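PDB 6WT9: NTP_transf_2 domain-containing protein from Capnocytophaga granulosa, which makes the second messenger c-di-GMP from two GTP molecules as the nucleotide synthase of a CBASS antiphage defence system. Local coordinates for residues Q81-V86 with D99-S104; I294-L299 with M335-V340. All coordinates share one frame; numbering follows the deposited sequence.

Contact 1: Q81-V86 with D99-S104; sequences QYQGSV and DLLVIS
Tyr82 and Leu100 form a non-hydrogen-bonded pair of neighbouring antiparallel strands in the mixed sheet of the nucleotidyltransferase core, their side chains on the same face. In Leu100 chi1 puts CG beside the carbonyl carbon and chi2 (66°) turns CD1 over one face of the Tyr82 ring, 4.1 Å from the ring centroid in a CH-pi contact. The same methyl also reaches Gln81 O. A flat aromatic and a branched leucine suit this side of the sheet, where helix 54-71 covers both, through Glu65 on Tyr82 and Val67 and Leu71 on Leu100.

Gln81, Gln83, Asp99, Leu101 and Ile103 occupy the other side. Gln83 CG sits in the crowded position between backbone N and carbonyl carbon (chi1 71°); the chain then runs extended across Leu101 at about a right angle. Its CD is 4.0 Å from Leu101 CD1, while CG packs 3.5 Å from Asp99 CB. Chain and amide thus lie against the Leu101 methyls, OE1 near CD1 and NE2 near CD2. Phe229 of helix 228-241 covers Gln81, Leu101 and Ile103.

Gly84 and Ser85 followed by Asp99 fit the family's glycine-serine and acidic signature, whose carboxylates bind metal in relatives. The backbone angles of Gly84 (phi 126°) would jam a CB against the preceding carbonyl. Four hydrogen bonds in two pairs tie the strands: Gln83 N to Asp99 O, Asp99 N to Gln83 O, Gln81 N to Leu101 O, and Leu101 N to Gln81 O at 2.7 Å.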
ATOM      1  N   GLN A  81       6.594  11.212  10.654  1.00 15.80           N
ATOM      2  CA  GLN A  81       6.592  10.813   9.256  1.00 17.50           C
ATOM      3  C   GLN A  81       5.393   9.912   8.998  1.00 18.98           C
ATOM      4  O   GLN A  81       4.722   9.449   9.924  1.00 17.69           O
ATOM      5  CB  GLN A  81       7.892  10.093   8.864  1.00 18.12           C
ATOM      6  CG  GLN A  81       9.153  10.922   9.053  1.00 26.07           C
ATOM      7  CD  GLN A  81       9.126  12.224   8.276  1.00 31.56           C
ATOM      8  OE1 GLN A  81       8.496  12.324   7.224  1.00 35.25           O
ATOM      9  NE2 GLN A  81       9.812  13.233   8.800  1.00 34.57           N
ATOM     10  N   TYR A  82       5.129   9.658   7.721  1.00 18.72           N
ATOM     11  CA  TYR A  82       4.008   8.832   7.311  1.00 16.29           C
ATOM     12  C   TYR A  82       4.493   7.643   6.494  1.00 16.00           C
ATOM     13  O   TYR A  82       5.475   7.734   5.747  1.00 13.24           O
ATOM     14  CB  TYR A  82       2.987   9.639   6.497  1.00 18.68           C
ATOM     15  CG  TYR A  82       2.296  10.719   7.299  1.00 26.27           C
ATOM     16  CD1 TYR A  82       2.761  12.026   7.284  1.00 30.82           C
ATOM     17  CD2 TYR A  82       1.183  10.429   8.078  1.00 28.08           C
ATOM     18  CE1 TYR A  82       2.136  13.016   8.017  1.00 35.51           C
ATOM     19  CE2 TYR A  82       0.550  11.411   8.814  1.00 29.84           C
ATOM     20  CZ  TYR A  82       1.030  12.702   8.780  1.00 36.51           C
ATOM     21  OH  TYR A  82       0.404  13.683   9.512  1.00 40.45           O
ATOM     22  N   GLN A  83       3.797   6.523   6.652  1.00 16.94           N
ATOM     23  CA  GLN A  83       3.993   5.353   5.814  1.00 17.57           C
ATOM     24  C   GLN A  83       2.623   4.792   5.457  1.00 18.85           C
ATOM     25  O   GLN A  83       1.611   5.144   6.069  1.00 23.66           O
ATOM     26  CB  GLN A  83       4.849   4.283   6.507  1.00 13.74           C
ATOM     27  CG  GLN A  83       4.142   3.576   7.647  1.00 14.72           C
ATOM     28  CD  GLN A  83       4.979   2.478   8.274  1.00 22.16           C
ATOM     29  OE1 GLN A  83       6.088   2.194   7.827  1.00 27.01           O
ATOM     30  NE2 GLN A  83       4.447   1.853   9.317  1.00 19.24           N
ATOM     31  N   GLY A  84       2.600   3.921   4.462  1.00 17.34           N
ATOM     32  CA  GLY A  84       1.368   3.316   3.992  1.00 18.10           C
ATOM     33  C   GLY A  84       1.185   3.504   2.499  1.00 20.63           C
ATOM     34  O   GLY A  84       1.893   4.260   1.839  1.00 17.95           O
ATOM     35  N   SER A  85       0.189   2.783   1.976  1.00 19.34           N
ATOM     36  CA  SER A  85      -0.113   2.847   0.549  1.00 19.68           C
ATOM     37  C   SER A  85      -0.477   4.260   0.107  1.00 16.94           C
ATOM     38  O   SER A  85      -0.266   4.620  -1.057  1.00 18.65           O
ATOM     39  CB  SER A  85      -1.250   1.880   0.218  1.00 23.71           C
ATOM     40  OG  SER A  85      -0.904   0.550   0.560  1.00 33.30           O
ATOM     41  N   VAL A  86      -1.022   5.071   1.018  1.00 17.12           N
ATOM     42  CA  VAL A  86      -1.394   6.442   0.677  1.00 17.25           C
ATOM     43  C   VAL A  86      -0.172   7.235   0.227  1.00 15.39           C
ATOM     44  O   VAL A  86      -0.243   8.034  -0.715  1.00 15.60           O
ATOM     45  CB  VAL A  86      -2.101   7.110   1.872  1.00 21.55           C
ATOM     46  CG1 VAL A  86      -2.161   8.620   1.699  1.00 25.40           C
ATOM     47  CG2 VAL A  86      -3.501   6.541   2.036  1.00 23.87           C
ATOM     48  N   ASP A  99      -0.720   5.499   8.308  1.00 26.43           N
ATOM     49  CA  ASP A  99       0.119   5.211   9.462  1.00 30.15           C
ATOM     50  C   ASP A  99       0.989   6.421   9.767  1.00 26.88           C
ATOM     51  O   ASP A  99       1.650   6.961   8.872  1.00 27.03           O
ATOM     52  CB  ASP A  99       0.987   3.974   9.224  1.00 40.25           C
ATOM     53  CG  ASP A  99       0.199   2.680   9.316  1.00 48.91           C
ATOM     54  OD1 ASP A  99      -1.049   2.735   9.303  1.00 52.05           O
ATOM     55  OD2 ASP A  99       0.829   1.606   9.411  1.00 51.16           O
ATOM     56  N   LEU A 100       0.979   6.842  11.028  1.00 17.01           N
ATOM     57  CA  LEU A 100       1.779   7.961  11.503  1.00 16.42           C
ATOM     58  C   LEU A 100       2.937   7.412  12.323  1.00 16.29           C
ATOM     59  O   LEU A 100       2.718   6.789  13.369  1.00 12.71           O
ATOM     60  CB  LEU A 100       0.933   8.920  12.341  1.00 14.73           C
ATOM     61  CG  LEU A 100       1.707  10.037  13.038  1.00 14.48           C
ATOM     62  CD1 LEU A 100       2.301  10.989  12.014  1.00 21.02           C
ATOM     63  CD2 LEU A 100       0.815  10.774  14.019  1.00 12.75           C
ATOM     64  N   LEU A 101       4.159   7.638  11.848  1.00 16.06           N
ATOM     65  CA  LEU A 101       5.357   7.191  12.545  1.00 16.57           C
ATOM     66  C   LEU A 101       5.847   8.280  13.490  1.00 16.47           C
ATOM     67  O   LEU A 101       5.978   9.443  13.092  1.00 15.78           O
ATOM     68  CB  LEU A 101       6.456   6.820  11.548  1.00 21.93           C
ATOM     69  CG  LEU A 101       6.259   5.511  10.782  1.00 19.66           C
ATOM     70  CD1 LEU A 101       7.302   5.366   9.693  1.00 22.78           C
ATOM     71  CD2 LEU A 101       6.329   4.337  11.737  1.00 21.28           C
ATOM     72  N   VAL A 102       6.109   7.901  14.737  1.00 13.84           N
ATOM     73  CA  VAL A 102       6.638   8.804  15.754  1.00 18.03           C
ATOM     74  C   VAL A 102       8.062   8.346  16.043  1.00 16.70           C
ATOM     75  O   VAL A 102       8.278   7.355  16.748  1.00 18.77           O
ATOM     76  CB  VAL A 102       5.778   8.811  17.022  1.00 18.45           C
ATOM     77  CG1 VAL A 102       6.307   9.833  18.013  1.00 12.42           C
ATOM     78  CG2 VAL A 102       4.319   9.088  16.678  1.00  9.67           C
ATOM     79  N   ILE A 103       9.041   9.065  15.500  1.00 15.90           N
ATOM     80  CA  ILE A 103      10.436   8.643  15.511  1.00 15.92           C
ATOM     81  C   ILE A 103      11.218   9.557  16.444  1.00 20.05           C
ATOM     82  O   ILE A 103      11.172  10.784  16.302  1.00 18.60           O
ATOM     83  CB  ILE A 103      11.031   8.659  14.092  1.00 15.10           C
ATOM     84  CG1 ILE A 103      10.011   8.118  13.088  1.00 13.50           C
ATOM     85  CG2 ILE A 103      12.313   7.838  14.040  1.00 12.72           C
ATOM     86  CD1 ILE A 103      10.489   8.140  11.652  1.00 23.53           C
ATOM     87  N   SER A 104      11.941   8.957  17.389  1.00 27.30           N
ATOM     88  CA  SER A 104      12.726   9.728  18.343  1.00 38.09           C
ATOM     89  C   SER A 104      13.969  10.312  17.684  1.00 52.74           C
ATOM     90  O   SER A 104      14.632   9.656  16.876  1.00 58.49           O
ATOM     91  CB  SER A 104      13.135   8.855  19.530  1.00 36.83           C
ATOM     92  OG  SER A 104      12.016   8.513  20.328  1.00 41.48           O
TER

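Contact 2: I294-L299 with M335-V340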
ATOM      1  N   ILE A 294       1.740  -8.287 -19.316  1.00 16.38           N
ATOM      2  CA  ILE A 294       3.056  -8.107 -18.716  1.00 19.37           C
ATOM      3  C   ILE A 294       3.062  -8.618 -17.280  1.00 20.44           C
ATOM      4  O   ILE A 294       4.028  -9.251 -16.836  1.00 19.50           O
ATOM      5  CB  ILE A 294       3.474  -6.630 -18.808  1.00 17.72           C
ATOM      6  CG1 ILE A 294       3.703  -6.257 -20.273  1.00 16.67           C
ATOM      7  CG2 ILE A 294       4.718  -6.360 -17.970  1.00 19.80           C
ATOM      8  CD1 ILE A 294       3.829  -4.783 -20.513  1.00 16.34           C
ATOM      9  N   LEU A 295       1.987  -8.360 -16.533  1.00 19.92           N
ATOM     10  CA  LEU A 295       1.866  -8.933 -15.197  1.00 16.51           C
ATOM     11  C   LEU A 295       1.755 -10.451 -15.262  1.00 15.06           C
ATOM     12  O   LEU A 295       2.280 -11.158 -14.393  1.00 12.35           O
ATOM     13  CB  LEU A 295       0.660  -8.336 -14.474  1.00 14.72           C
ATOM     14  CG  LEU A 295       0.839  -6.902 -13.974  1.00 16.19           C
ATOM     15  CD1 LEU A 295      -0.464  -6.352 -13.421  1.00 12.23           C
ATOM     16  CD2 LEU A 295       1.932  -6.851 -12.917  1.00 23.74           C
ATOM     17  N   TYR A 296       1.080 -10.969 -16.290  1.00 14.04           N
ATOM     18  CA  TYR A 296       0.989 -12.415 -16.456  1.00 16.73           C
ATOM     19  C   TYR A 296       2.367 -13.028 -16.677  1.00 20.24           C
ATOM     20  O   TYR A 296       2.712 -14.045 -16.063  1.00 16.49           O
ATOM     21  CB  TYR A 296       0.057 -12.754 -17.620  1.00 17.33           C
ATOM     22  CG  TYR A 296       0.018 -14.227 -17.954  1.00 20.96           C
ATOM     23  CD1 TYR A 296      -0.768 -15.103 -17.216  1.00 26.56           C
ATOM     24  CD2 TYR A 296       0.767 -14.744 -19.001  1.00 18.05           C
ATOM     25  CE1 TYR A 296      -0.806 -16.450 -17.511  1.00 24.55           C
ATOM     26  CE2 TYR A 296       0.734 -16.090 -19.306  1.00 23.74           C
ATOM     27  CZ  TYR A 296      -0.053 -16.937 -18.558  1.00 27.91           C
ATOM     28  OH  TYR A 296      -0.089 -18.276 -18.855  1.00 36.35           O
ATOM     29  N   GLU A 297       3.169 -12.420 -17.556  1.00 22.53           N
ATOM     30  CA  GLU A 297       4.498 -12.958 -17.836  1.00 21.72           C
ATOM     31  C   GLU A 297       5.377 -12.939 -16.593  1.00 17.25           C
ATOM     32  O   GLU A 297       6.119 -13.894 -16.334  1.00 18.55           O
ATOM     33  CB  GLU A 297       5.163 -12.168 -18.963  1.00 25.42           C
ATOM     34  CG  GLU A 297       6.499 -12.749 -19.396  1.00 43.46           C
ATOM     35  CD  GLU A 297       7.430 -11.712 -19.987  1.00 55.89           C
ATOM     36  OE1 GLU A 297       8.657 -11.838 -19.789  1.00 64.55           O
ATOM     37  OE2 GLU A 297       6.937 -10.770 -20.641  1.00 60.28           O
ATOM     38  N   GLN A 298       5.314 -11.857 -15.814  1.00 12.80           N
ATOM     39  CA  GLN A 298       6.106 -11.780 -14.591  1.00 12.36           C
ATOM     40  C   GLN A 298       5.672 -12.839 -13.585  1.00 14.00           C
ATOM     41  O   GLN A 298       6.506 -13.559 -13.025  1.00 14.90           O
ATOM     42  CB  GLN A 298       5.996 -10.381 -13.984  1.00  7.90           C
ATOM     43  CG  GLN A 298       6.506 -10.279 -12.547  1.00 15.17           C
ATOM     44  CD  GLN A 298       8.025 -10.279 -12.445  1.00 22.88           C
ATOM     45  OE1 GLN A 298       8.731 -10.440 -13.442  1.00 21.67           O
ATOM     46  NE2 GLN A 298       8.534 -10.085 -11.234  1.00 23.63           N
ATOM     47  N   LEU A 299       4.364 -12.948 -13.342  1.00 16.99           N
ATOM     48  CA  LEU A 299       3.876 -13.925 -12.372  1.00 16.82           C
ATOM     49  C   LEU A 299       4.136 -15.350 -12.845  1.00 15.70           C
ATOM     50  O   LEU A 299       4.501 -16.219 -12.045  1.00 14.19           O
ATOM     51  CB  LEU A 299       2.386 -13.709 -12.108  1.00 20.87           C
ATOM     52  CG  LEU A 299       2.004 -12.786 -10.946  1.00 27.63           C
ATOM     53  CD1 LEU A 299       2.631 -11.408 -11.087  1.00 24.87           C
ATOM     54  CD2 LEU A 299       0.492 -12.674 -10.841  1.00 29.74           C
HETATM   55  N   MSE A 335      -2.183 -18.652  -6.948  1.00 17.87           N
HETATM   56  CA  MSE A 335      -3.591 -18.274  -7.033  1.00 20.09           C
HETATM   57  C   MSE A 335      -3.759 -16.894  -7.656  1.00 19.15           C
HETATM   58  O   MSE A 335      -4.730 -16.639  -8.368  1.00 19.40           O
HETATM   59  CB  MSE A 335      -4.254 -18.307  -5.654  1.00 21.39           C
HETATM   60  CG  MSE A 335      -4.272 -19.679  -4.998  1.00 27.93           C
HETATM   61 SE   MSE A 335      -4.614 -21.139  -6.244  0.39 39.78          SE
HETATM   62  CE  MSE A 335      -6.394 -20.655  -6.853  1.00 34.54           C
ATOM     63  N   LEU A 336      -2.807 -15.999  -7.380  1.00 17.57           N
ATOM     64  CA  LEU A 336      -2.827 -14.687  -8.021  1.00 19.41           C
ATOM     65  C   LEU A 336      -2.552 -14.809  -9.515  1.00 20.88           C
ATOM     66  O   LEU A 336      -3.118 -14.062 -10.321  1.00 20.16           O
ATOM     67  CB  LEU A 336      -1.811 -13.761  -7.353  1.00 15.05           C
ATOM     68  CG  LEU A 336      -1.769 -12.310  -7.831  1.00 21.66           C
ATOM     69  CD1 LEU A 336      -3.121 -11.641  -7.638  1.00 21.19           C
ATOM     70  CD2 LEU A 336      -0.680 -11.544  -7.097  1.00 24.25           C
ATOM     71  N   LEU A 337      -1.690 -15.753  -9.902  1.00 20.12           N
ATOM     72  CA  LEU A 337      -1.458 -16.015 -11.319  1.00 20.59           C
ATOM     73  C   LEU A 337      -2.728 -16.504 -12.006  1.00 23.44           C
ATOM     74  O   LEU A 337      -2.982 -16.168 -13.169  1.00 23.44           O
ATOM     75  CB  LEU A 337      -0.331 -17.034 -11.479  1.00 18.83           C
ATOM     76  CG  LEU A 337      -0.009 -17.496 -12.900  1.00 13.84           C
ATOM     77  CD1 LEU A 337       0.352 -16.310 -13.779  1.00 12.29           C
ATOM     78  CD2 LEU A 337       1.117 -18.514 -12.875  1.00 19.87           C
ATOM     79  N   GLN A 338      -3.537 -17.303 -11.301  1.00 22.59           N
ATOM     80  CA  GLN A 338      -4.817 -17.735 -11.857  1.00 21.61           C
ATOM     81  C   GLN A 338      -5.710 -16.542 -12.172  1.00 18.98           C
ATOM     82  O   GLN A 338      -6.318 -16.477 -13.246  1.00 23.53           O
ATOM     83  CB  GLN A 338      -5.530 -18.676 -10.884  1.00 27.58           C
ATOM     84  CG  GLN A 338      -4.654 -19.756 -10.269  1.00 41.26           C
ATOM     85  CD  GLN A 338      -4.321 -20.874 -11.234  1.00 55.27           C
ATOM     86  OE1 GLN A 338      -4.859 -20.938 -12.340  1.00 66.25           O
ATOM     87  NE2 GLN A 338      -3.430 -21.768 -10.818  1.00 54.94           N
ATOM     88  N   GLU A 339      -5.795 -15.583 -11.246  1.00 20.31           N
ATOM     89  CA  GLU A 339      -6.655 -14.423 -11.455  1.00 19.83           C
ATOM     90  C   GLU A 339      -6.188 -13.592 -12.644  1.00 14.30           C
ATOM     91  O   GLU A 339      -7.005 -13.153 -13.462  1.00 15.44           O
ATOM     92  CB  GLU A 339      -6.698 -13.571 -10.187  1.00 24.52           C
ATOM     93  CG  GLU A 339      -7.199 -14.315  -8.955  1.00 29.10           C
ATOM     94  CD  GLU A 339      -8.672 -14.665  -9.040  1.00 35.29           C
ATOM     95  OE1 GLU A 339      -9.416 -13.948  -9.742  1.00 36.59           O
ATOM     96  OE2 GLU A 339      -9.086 -15.659  -8.407  1.00 36.83           O
ATOM     97  N   VAL A 340      -4.879 -13.360 -12.754  1.00 15.13           N
ATOM     98  CA  VAL A 340      -4.354 -12.600 -13.884  1.00 14.41           C
ATOM     99  C   VAL A 340      -4.590 -13.355 -15.186  1.00 15.81           C
ATOM    100  O   VAL A 340      -4.966 -12.761 -16.204  1.00 11.64           O
ATOM    101  CB  VAL A 340      -2.862 -12.289 -13.673  1.00 13.55           C
ATOM    102  CG1 VAL A 340      -2.293 -11.562 -14.884  1.00  9.34           C
ATOM    103  CG2 VAL A 340      -2.671 -11.464 -12.411  1.00 14.56           C
TER
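Leu299 and Val340 meet methyl to methyl, Leu299 CD2 lying 3.7 Å from Val340 CG2, with the two side chains crossing at about a right angle. The same CD2 reaches Leu336, whose CG is 3.8 Å away, so one leucine branch touches two residues a helical turn apart. The chi1 of Leu299, -92°, leaves CG away from a staggered position. Val340 is branched at CB, and its two methyls serve different partners: CG2 takes Leu299, while CG1, anti to the backbone N, lies against the main chain of Tyr296 and 3.8 Å from Tyr296 CB. Valine suits this spot because the beta-branch lets one short side chain meet both residues.

These contacts join helices 291-304 and 327-347, which run antiparallel in the helical C-terminal part of the CD-NTase fold. Over the two segments their axes approach to 9.5 Å at 153°. Helix 245-259 closes over Val340 and Leu295, with Leu253 and Leu256 on the valine and Met249 and Phe252 on the leucine; Ile274 of helix 268-276 touches Leu299.

Aromatic-aliphatic packing involves Leu337. Its CD1 sits 3.7 Å from Leu299 CB and 3.8 Å from Tyr296 CD1, approaching the ring obliquely. Leu337 also touches Asn300 and Val303, so it enters the facing helix among Tyr296, Leu299, Asn300 and Val303 as a knob into a hole.

Polar chemistry lies at the border of this apolar seam. Tyr296 gives its ring to Leu337 and to Tyr344, with the two tyrosine planes at about 60°, while its hydroxyl is hydrogen-bonded to Lys341 NZ, one residue beyond Val340.

Overall arrangement
Contacts 1 and 2 lie on opposite sides of the chain's centre, their own centres about 31 Å apart and their nearest atoms about 14 Å apart, and they share no helix or strand. Contact 1 is partly buried: backbone hydrogen bonds set its register, and its two faces differ, one apolar and aromatic, the other also carrying glutamines and an aspartate of the family signature. Contact 2 is a buried helix-helix seam held by leucine, valine and tyrosine packing, its polar side chains bonding to residues outside the two segments. Helix 245-259 links the neighbourhoods: its Lys254 bonds Ser85 of 81-86, while Leu253 and Leu256 pack on Val340 of 335-340.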